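Local coordinates for protein serine acetyltransferase 1, putative (Entamoeba histolytica, PDB 7BW9) that probably catalyses acetyl transfer to the hydroxyl of serine, a step in cysteine biosynthesis, and binds cysteine in a trimeric assembly, at residues A109-D114 / S118-I123; R125-I130 / H175-H180. All blocks are in the same frame, centred on the assembly; numbering follows the deposited sequence.

Interaction 1 (A109-D114 / S118-I123); sequences AAYTGD and SSLAMI. With CYS (cysteine), chain D.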
ATOM      1  N   ALA A 109       5.730 -16.952 -15.578  1.00 15.82           N
ATOM      2  CA  ALA A 109       6.716 -15.874 -15.662  1.00 16.35           C
ATOM      3  C   ALA A 109       7.233 -15.503 -14.285  1.00 17.75           C
ATOM      4  O   ALA A 109       8.421 -15.190 -14.122  1.00 14.83           O
ATOM      5  CB  ALA A 109       6.106 -14.639 -16.332  1.00 12.47           C
ATOM      6  N   ALA A 110       6.344 -15.512 -13.279  1.00 13.29           N
ATOM      7  CA  ALA A 110       6.767 -15.221 -11.912  1.00 16.34           C
ATOM      8  C   ALA A 110       7.735 -16.286 -11.414  1.00 18.36           C
ATOM      9  O   ALA A 110       8.740 -15.973 -10.756  1.00 15.00           O
ATOM     10  CB  ALA A 110       5.543 -15.128 -10.982  1.00 16.80           C
ATOM     11  N   TYR A 111       7.433 -17.548 -11.710  1.00 13.62           N
ATOM     12  CA  TYR A 111       8.296 -18.657 -11.235  1.00 18.80           C
ATOM     13  C   TYR A 111       9.690 -18.598 -11.867  1.00 16.54           C
ATOM     14  O   TYR A 111      10.644 -18.797 -11.150  1.00 18.05           O
ATOM     15  CB  TYR A 111       7.659 -20.024 -11.459  1.00 19.51           C
ATOM     16  CG  TYR A 111       8.556 -21.166 -11.064  1.00 27.73           C
ATOM     17  CD1 TYR A 111       8.792 -21.466  -9.737  1.00 26.57           C
ATOM     18  CD2 TYR A 111       9.174 -21.943 -12.024  1.00 31.86           C
ATOM     19  CE1 TYR A 111       9.608 -22.518  -9.371  1.00 31.95           C
ATOM     20  CE2 TYR A 111       9.992 -23.001 -11.678  1.00 32.00           C
ATOM     21  CZ  TYR A 111      10.211 -23.287 -10.348  1.00 34.44           C
ATOM     22  OH  TYR A 111      11.022 -24.326 -10.028  1.00 43.35           O
ATOM     23  N   THR A 112       9.785 -18.339 -13.166  1.00 14.48           N
ATOM     24  CA  THR A 112      11.102 -18.295 -13.806  1.00 24.15           C
ATOM     25  C   THR A 112      11.851 -17.023 -13.441  1.00 20.47           C
ATOM     26  O   THR A 112      13.078 -17.048 -13.322  1.00 23.10           O
ATOM     27  CB  THR A 112      10.996 -18.400 -15.336  1.00 24.79           C
ATOM     28  OG1 THR A 112      10.529 -17.159 -15.874  1.00 33.02           O
ATOM     29  CG2 THR A 112      10.021 -19.474 -15.748  1.00 21.72           C
ATOM     30  N   GLY A 113      11.135 -15.915 -13.254  1.00 21.17           N
ATOM     31  CA  GLY A 113      11.715 -14.616 -13.001  1.00 17.05           C
ATOM     32  C   GLY A 113      12.104 -14.325 -11.568  1.00 25.04           C
ATOM     33  O   GLY A 113      12.682 -13.264 -11.308  1.00 22.45           O
ATOM     34  N   ASP A 114      11.815 -15.205 -10.614  1.00 22.04           N
ATOM     35  CA  ASP A 114      12.056 -14.898  -9.203  1.00 25.88           C
ATOM     36  C   ASP A 114      12.753 -16.055  -8.501  1.00 23.99           C
ATOM     37  O   ASP A 114      12.113 -17.102  -8.256  1.00 18.90           O
ATOM     38  CB  ASP A 114      10.745 -14.534  -8.501  1.00 25.10           C
ATOM     39  CG  ASP A 114      10.945 -14.117  -7.036  1.00 23.71           C
ATOM     40  OD1 ASP A 114      12.095 -13.819  -6.646  1.00 20.67           O
ATOM     41  OD2 ASP A 114       9.939 -14.097  -6.275  1.00 23.42           O
ATOM     42  N   SER A 118       9.370 -20.462  -4.974  1.00 31.12           N
ATOM     43  CA  SER A 118       9.745 -21.866  -4.905  1.00 35.10           C
ATOM     44  C   SER A 118       8.646 -22.829  -5.367  1.00 34.29           C
ATOM     45  O   SER A 118       8.941 -24.006  -5.592  1.00 30.08           O
ATOM     46  CB  SER A 118      10.177 -22.216  -3.473  1.00 30.09           C
ATOM     47  OG  SER A 118       9.087 -22.114  -2.584  1.00 34.54           O
ATOM     48  N   SER A 119       7.406 -22.368  -5.535  1.00 27.44           N
ATOM     49  CA  SER A 119       6.315 -23.247  -5.940  1.00 29.29           C
ATOM     50  C   SER A 119       5.228 -22.413  -6.594  1.00 27.87           C
ATOM     51  O   SER A 119       5.109 -21.216  -6.335  1.00 28.90           O
ATOM     52  CB  SER A 119       5.752 -24.034  -4.742  1.00 29.01           C
ATOM     53  OG  SER A 119       4.734 -23.310  -4.052  1.00 27.72           O
ATOM     54  N   LEU A 120       4.419 -23.066  -7.434  1.00 28.03           N
ATOM     55  CA  LEU A 120       3.281 -22.371  -8.030  1.00 26.46           C
ATOM     56  C   LEU A 120       2.231 -22.036  -6.982  1.00 26.65           C
ATOM     57  O   LEU A 120       1.585 -20.983  -7.072  1.00 22.55           O
ATOM     58  CB  LEU A 120       2.657 -23.197  -9.161  1.00 32.44           C
ATOM     59  CG  LEU A 120       3.518 -23.468 -10.402  1.00 38.54           C
ATOM     60  CD1 LEU A 120       2.641 -23.789 -11.597  1.00 26.50           C
ATOM     61  CD2 LEU A 120       4.478 -22.308 -10.718  1.00 28.21           C
ATOM     62  N   ALA A 121       2.058 -22.902  -5.977  1.00 21.61           N
ATOM     63  CA  ALA A 121       1.112 -22.617  -4.898  1.00 24.84           C
ATOM     64  C   ALA A 121       1.428 -21.282  -4.232  1.00 24.42           C
ATOM     65  O   ALA A 121       0.546 -20.427  -4.075  1.00 21.54           O
ATOM     66  CB  ALA A 121       1.135 -23.742  -3.863  1.00 21.06           C
ATOM     67  N   MET A 122       2.688 -21.092  -3.834  1.00 23.92           N
ATOM     68  CA  MET A 122       3.101 -19.838  -3.217  1.00 22.95           C
ATOM     69  C   MET A 122       2.764 -18.661  -4.122  1.00 21.76           C
ATOM     70  O   MET A 122       2.180 -17.666  -3.680  1.00 22.76           O
ATOM     71  CB  MET A 122       4.600 -19.879  -2.920  1.00 24.07           C
ATOM     72  CG  MET A 122       5.227 -18.503  -2.672  1.00 31.01           C
ATOM     73  SD  MET A 122       7.039 -18.515  -2.638  1.00 35.79           S
ATOM     74  CE  MET A 122       7.346 -19.709  -1.351  1.00 30.44           C
ATOM     75  N   ILE A 123       3.099 -18.784  -5.408  1.00 20.98           N
ATOM     76  CA  ILE A 123       2.844 -17.711  -6.364  1.00 21.98           C
ATOM     77  C   ILE A 123       1.348 -17.452  -6.468  1.00 21.77           C
ATOM     78  O   ILE A 123       0.889 -16.303  -6.413  1.00 16.37           O
ATOM     79  CB  ILE A 123       3.460 -18.060  -7.735  1.00 17.03           C
ATOM     80  CG1 ILE A 123       4.982 -18.152  -7.629  1.00 19.63           C
ATOM     81  CG2 ILE A 123       3.067 -17.042  -8.808  1.00 14.30           C
ATOM     82  CD1 ILE A 123       5.607 -18.897  -8.763  1.00 17.69           C
TER
HETATM   83  N   CYS D 401      12.564 -11.380  -5.654  1.00 20.00           N
HETATM   84  CA  CYS D 401      13.930 -11.301  -6.236  1.00 20.00           C
HETATM   85  C   CYS D 401      14.907 -12.210  -5.466  1.00 20.00           C
HETATM   86  O   CYS D 401      14.539 -12.811  -4.507  1.00 20.00           O
HETATM   87  CB  CYS D 401      14.408  -9.856  -6.274  1.00 20.00           C
HETATM   88  SG  CYS D 401      14.592  -9.092  -4.646  1.00 20.00           S
HETATM   89  OXT CYS D 401      16.050 -12.294  -5.891  1.00 20.00           O
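Ala110 and Tyr111, on the last turn of helix 96-113, face Ile123 and Leu120 on the first turn of helix 120-126, with the CA atoms of Tyr111 and Leu120 7.0 Å apart. A short loop joins the two helices and turns the chain sharply, so that they run roughly across each other. Gly113 N bonds to Ala109 O, and Ser119 sits at the N-cap of the second helix.

Ile123 carries most of the apolar contact from its side, and its two branches divide the work. CG2 lies anti to the backbone N and meets the methyl of Ala110, Ile123 CG2 to Ala110 CB being 3.8 Å. The other branch, through CG1, takes CD1 to Tyr111 CB at 3.6 Å, near the plane of the phenol ring at its edge. Leu120 CD2 approaches the same methylene, 4.0 Å from Tyr111 CB. The ring itself, swung out with CG anti to the backbone N (chi1 176°), reaches toward the residues before helix 120-126, with Tyr111 CE1 4.1 Å from Ser118 O. Pro312 of the third subunit packs against this tyrosine.

Asp114 leaves the apolar patch and turns to the ligand. Its OD1 accepts from the amino group of the bound cysteine (Asp114 OD1 to cysteine N 2.7 Å) and also from Ala116 N in the loop, while OD2 probably hydrogen-bonds to Tyr127 OH. The helix pair is thus joined by methyl and methylene contacts, whereas the carboxylate at its end is held mainly by the two bonds at OD1, which should restrain its rotation and favour a charged ammonium on the ligand.

Interaction 2 (R125-I130 / H175-H180); sequences RSYPGI and HFFIDH. With CYS (cysteine), chain D.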
ATOM      1  N   ARG A 125      -1.129 -18.155  -4.426  1.00 20.49           N
ATOM      2  CA  ARG A 125      -1.866 -17.736  -3.243  1.00 22.00           C
ATOM      3  C   ARG A 125      -1.424 -16.371  -2.743  1.00 26.10           C
ATOM      4  O   ARG A 125      -2.219 -15.655  -2.124  1.00 20.85           O
ATOM      5  CB  ARG A 125      -1.707 -18.786  -2.145  1.00 22.41           C
ATOM      6  CG  ARG A 125      -2.718 -19.927  -2.320  1.00 27.03           C
ATOM      7  CD  ARG A 125      -2.743 -20.904  -1.169  1.00 23.61           C
ATOM      8  NE  ARG A 125      -2.976 -20.290   0.128  1.00 21.24           N
ATOM      9  CZ  ARG A 125      -4.173 -20.034   0.661  1.00 27.16           C
ATOM     10  NH1 ARG A 125      -5.294 -20.294  -0.001  1.00 25.90           N
ATOM     11  NH2 ARG A 125      -4.250 -19.506   1.873  1.00 22.57           N
ATOM     12  N   SER A 126      -0.182 -15.990  -3.012  1.00 14.72           N
ATOM     13  CA  SER A 126       0.433 -14.897  -2.275  1.00 22.87           C
ATOM     14  C   SER A 126       1.109 -13.812  -3.108  1.00 17.61           C
ATOM     15  O   SER A 126       1.416 -12.760  -2.545  1.00 20.69           O
ATOM     16  CB  SER A 126       1.462 -15.451  -1.281  1.00 23.11           C
ATOM     17  OG  SER A 126       0.823 -16.298  -0.343  1.00 29.14           O
ATOM     18  N   TYR A 127       1.355 -14.003  -4.399  1.00 17.75           N
ATOM     19  CA  TYR A 127       2.117 -12.975  -5.131  1.00 22.40           C
ATOM     20  C   TYR A 127       1.211 -11.812  -5.530  1.00 21.36           C
ATOM     21  O   TYR A 127       0.291 -12.005  -6.335  1.00 16.40           O
ATOM     22  CB  TYR A 127       2.803 -13.563  -6.354  1.00 15.89           C
ATOM     23  CG  TYR A 127       4.214 -14.021  -6.045  1.00 15.68           C
ATOM     24  CD1 TYR A 127       4.504 -14.673  -4.856  1.00 17.25           C
ATOM     25  CD2 TYR A 127       5.257 -13.777  -6.925  1.00 18.81           C
ATOM     26  CE1 TYR A 127       5.794 -15.094  -4.553  1.00 17.23           C
ATOM     27  CE2 TYR A 127       6.565 -14.192  -6.638  1.00 19.50           C
ATOM     28  CZ  TYR A 127       6.825 -14.849  -5.449  1.00 23.39           C
ATOM     29  OH  TYR A 127       8.119 -15.252  -5.154  1.00 20.12           O
ATOM     30  N   PRO A 128       1.448 -10.593  -5.021  1.00 19.00           N
ATOM     31  CA  PRO A 128       0.564  -9.468  -5.386  1.00 14.26           C
ATOM     32  C   PRO A 128       0.592  -9.130  -6.864  1.00 17.55           C
ATOM     33  O   PRO A 128      -0.400  -8.593  -7.374  1.00 14.48           O
ATOM     34  CB  PRO A 128       1.096  -8.297  -4.546  1.00 15.29           C
ATOM     35  CG  PRO A 128       2.526  -8.663  -4.249  1.00 18.98           C
ATOM     36  CD  PRO A 128       2.541 -10.178  -4.125  1.00 17.44           C
ATOM     37  N   GLY A 129       1.707  -9.393  -7.556  1.00 14.65           N
ATOM     38  CA  GLY A 129       1.770  -9.108  -8.980  1.00 16.71           C
ATOM     39  C   GLY A 129       0.868 -10.009  -9.795  1.00 18.04           C
ATOM     40  O   GLY A 129       0.372  -9.604 -10.852  1.00 14.13           O
ATOM     41  N   ILE A 130       0.643 -11.235  -9.312  1.00 14.79           N
ATOM     42  CA  ILE A 130      -0.306 -12.145  -9.935  1.00 16.22           C
ATOM     43  C   ILE A 130      -1.727 -11.699  -9.636  1.00 15.56           C
ATOM     44  O   ILE A 130      -2.590 -11.685 -10.522  1.00 16.46           O
ATOM     45  CB  ILE A 130      -0.066 -13.589  -9.448  1.00 15.19           C
ATOM     46  CG1 ILE A 130       1.309 -14.087  -9.877  1.00 17.26           C
ATOM     47  CG2 ILE A 130      -1.164 -14.506  -9.940  1.00 17.87           C
ATOM     48  CD1 ILE A 130       1.551 -14.033 -11.361  1.00 18.91           C
ATOM     49  N   HIS A 175       2.831 -13.482 -20.178  1.00 10.29           N
ATOM     50  CA  HIS A 175       3.991 -13.772 -19.331  1.00 16.05           C
ATOM     51  C   HIS A 175       4.522 -12.513 -18.652  1.00 18.69           C
ATOM     52  O   HIS A 175       5.733 -12.293 -18.574  1.00 16.37           O
ATOM     53  CB  HIS A 175       5.111 -14.459 -20.123  1.00 15.56           C
ATOM     54  CG  HIS A 175       4.745 -15.818 -20.649  1.00 20.19           C
ATOM     55  ND1 HIS A 175       4.213 -16.015 -21.907  1.00 20.08           N
ATOM     56  CD2 HIS A 175       4.873 -17.051 -20.100  1.00 15.60           C
ATOM     57  CE1 HIS A 175       4.029 -17.307 -22.110  1.00 16.97           C
ATOM     58  NE2 HIS A 175       4.413 -17.955 -21.025  1.00 19.16           N
ATOM     59  N   PHE A 176       3.613 -11.681 -18.150  1.00 15.68           N
ATOM     60  CA  PHE A 176       3.989 -10.423 -17.516  1.00 16.10           C
ATOM     61  C   PHE A 176       4.212 -10.658 -16.028  1.00 15.60           C
ATOM     62  O   PHE A 176       3.334 -11.208 -15.349  1.00 15.19           O
ATOM     63  CB  PHE A 176       2.900  -9.366 -17.747  1.00 12.93           C
ATOM     64  CG  PHE A 176       3.211  -8.023 -17.139  1.00 17.91           C
ATOM     65  CD1 PHE A 176       4.388  -7.360 -17.461  1.00 17.81           C
ATOM     66  CD2 PHE A 176       2.328  -7.422 -16.250  1.00 16.49           C
ATOM     67  CE1 PHE A 176       4.683  -6.116 -16.904  1.00 20.22           C
ATOM     68  CE2 PHE A 176       2.611  -6.185 -15.699  1.00 18.15           C
ATOM     69  CZ  PHE A 176       3.789  -5.528 -16.029  1.00 17.41           C
ATOM     70  N   PHE A 177       5.367 -10.229 -15.512  1.00 14.15           N
ATOM     71  CA  PHE A 177       5.711 -10.427 -14.101  1.00 12.69           C
ATOM     72  C   PHE A 177       6.036  -9.095 -13.426  1.00 17.33           C
ATOM     73  O   PHE A 177       6.968  -8.384 -13.836  1.00 12.98           O
ATOM     74  CB  PHE A 177       6.887 -11.397 -13.948  1.00 14.87           C
ATOM     75  CG  PHE A 177       7.333 -11.617 -12.509  1.00 17.40           C
ATOM     76  CD1 PHE A 177       6.405 -11.677 -11.462  1.00 14.78           C
ATOM     77  CD2 PHE A 177       8.676 -11.814 -12.213  1.00 15.14           C
ATOM     78  CE1 PHE A 177       6.816 -11.906 -10.152  1.00 13.17           C
ATOM     79  CE2 PHE A 177       9.097 -12.031 -10.900  1.00 18.01           C
ATOM     80  CZ  PHE A 177       8.163 -12.079  -9.871  1.00 20.54           C
ATOM     81  N   ILE A 178       5.269  -8.762 -12.390  1.00 13.45           N
ATOM     82  CA  ILE A 178       5.595  -7.681 -11.465  1.00 12.05           C
ATOM     83  C   ILE A 178       6.099  -8.321 -10.179  1.00 15.00           C
ATOM     84  O   ILE A 178       5.364  -9.081  -9.535  1.00 17.18           O
ATOM     85  CB  ILE A 178       4.381  -6.777 -11.192  1.00 15.77           C
ATOM     86  CG1 ILE A 178       3.991  -6.008 -12.450  1.00 21.81           C
ATOM     87  CG2 ILE A 178       4.667  -5.801 -10.049  1.00 13.55           C
ATOM     88  CD1 ILE A 178       2.718  -5.224 -12.302  1.00 22.48           C
ATOM     89  N   ASP A 179       7.355  -8.051  -9.825  1.00 14.14           N
ATOM     90  CA  ASP A 179       7.937  -8.519  -8.568  1.00 19.04           C
ATOM     91  C   ASP A 179       7.833  -7.411  -7.531  1.00 19.04           C
ATOM     92  O   ASP A 179       8.190  -6.264  -7.816  1.00 15.22           O
ATOM     93  CB  ASP A 179       9.400  -8.941  -8.740  1.00 15.73           C
ATOM     94  CG  ASP A 179       9.877  -9.911  -7.638  1.00 22.49           C
ATOM     95  OD1 ASP A 179       9.076 -10.272  -6.740  1.00 18.92           O
ATOM     96  OD2 ASP A 179      11.065 -10.316  -7.670  1.00 24.54           O
ATOM     97  N   HIS A 180       7.324  -7.759  -6.339  1.00 15.45           N
ATOM     98  CA  HIS A 180       7.142  -6.839  -5.214  1.00 19.71           C
ATOM     99  C   HIS A 180       6.029  -5.840  -5.510  1.00 19.04           C
ATOM    100  O   HIS A 180       4.962  -5.913  -4.895  1.00 15.36           O
ATOM    101  CB  HIS A 180       8.450  -6.117  -4.856  1.00 15.98           C
ATOM    102  CG  HIS A 180       9.592  -7.045  -4.559  1.00 19.11           C
ATOM    103  ND1 HIS A 180       9.534  -8.009  -3.574  1.00 18.06           N
ATOM    104  CD2 HIS A 180      10.823  -7.160  -5.123  1.00 17.64           C
ATOM    105  CE1 HIS A 180      10.677  -8.677  -3.545  1.00 23.29           C
ATOM    106  NE2 HIS A 180      11.477  -8.185  -4.476  1.00 16.79           N
TER
HETATM  107  N   CYS D 401      12.564 -11.380  -5.654  1.00 20.00           N
HETATM  108  CA  CYS D 401      13.930 -11.301  -6.236  1.00 20.00           C
HETATM  109  C   CYS D 401      14.907 -12.210  -5.466  1.00 20.00           C
HETATM  110  O   CYS D 401      14.539 -12.811  -4.507  1.00 20.00           O
HETATM  111  CB  CYS D 401      14.408  -9.856  -6.274  1.00 20.00           C
HETATM  112  SG  CYS D 401      14.592  -9.092  -4.646  1.00 20.00           S
HETATM  113  OXT CYS D 401      16.050 -12.294  -5.891  1.00 20.00           O
HETATM  114  O   HOH W   1       4.281 -10.409  -7.280  1.00 14.78           O
HETATM  115  O   HOH W   2       2.830 -10.204 -12.369  1.00 21.09           O
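Phe177 meets Tyr127 ring against ring: CE1 of the phenylalanine comes to the edge of the phenol, near its plane, 4.0 Å from Tyr127 CD2, and the two side chains cross at a slant.

At Ile178 the backbones come closest. Gly129 has no side chain, and its CA lies directly against Ile178 O, 3.6 Å away. One water accepts from Ile178 N (2.8 Å from the water oxygen), donates to Phe176 O and donates weakly to Gly129 O. A second water accepts from Gly129 N and donates to Ile178 O, at 2.8 Å from each. Strand 177-178 is an outermost strand, within this chain, of one of the three parallel sheets of the left-handed beta-helix, a fold built by hexapeptide-repeat transferases. Helix 128-144 begins against the first coil of that prism, partly through water.

The side chain of Asp179 starts away from the helix and reaches the ligand, its OD2 accepting from the amino group of cysteine (Asp179 OD2 to cysteine N 2.7 Å). The other oxygen, OD1, lies 3.7 Å above the centre of the His180 imidazole. That ring presents its edge to the ligand thiol, cysteine SG lying in its plane 3.2 Å from His180 NE2, while ND1 is hydrogen-bonded to Asp165 of the second subunit. On the helix side, Pro128 CG packs 3.7 Å from His180 O.

How the interactions relate
Interaction 2 is buried near the middle of the chain, whereas interaction 1 lies farther out, with Ser118 exposed. Both draw on helix 120-126, the first at its start and the second where it gives way to helix 128-144. Interaction 1 joins two helices through aliphatic groups; interaction 2 sets a helix start on a beta-helix strand through waters and rings. They meet directly where Ala110 CB packs 3.6 Å from Phe177 CE1, and a polar link between Asp114 and Tyr127 also connects them. Each supplies one carboxylate to the cysteine amino group, and Arg222 of the second subunit also bonds the ligand, placing the pocket at a subunit boundary.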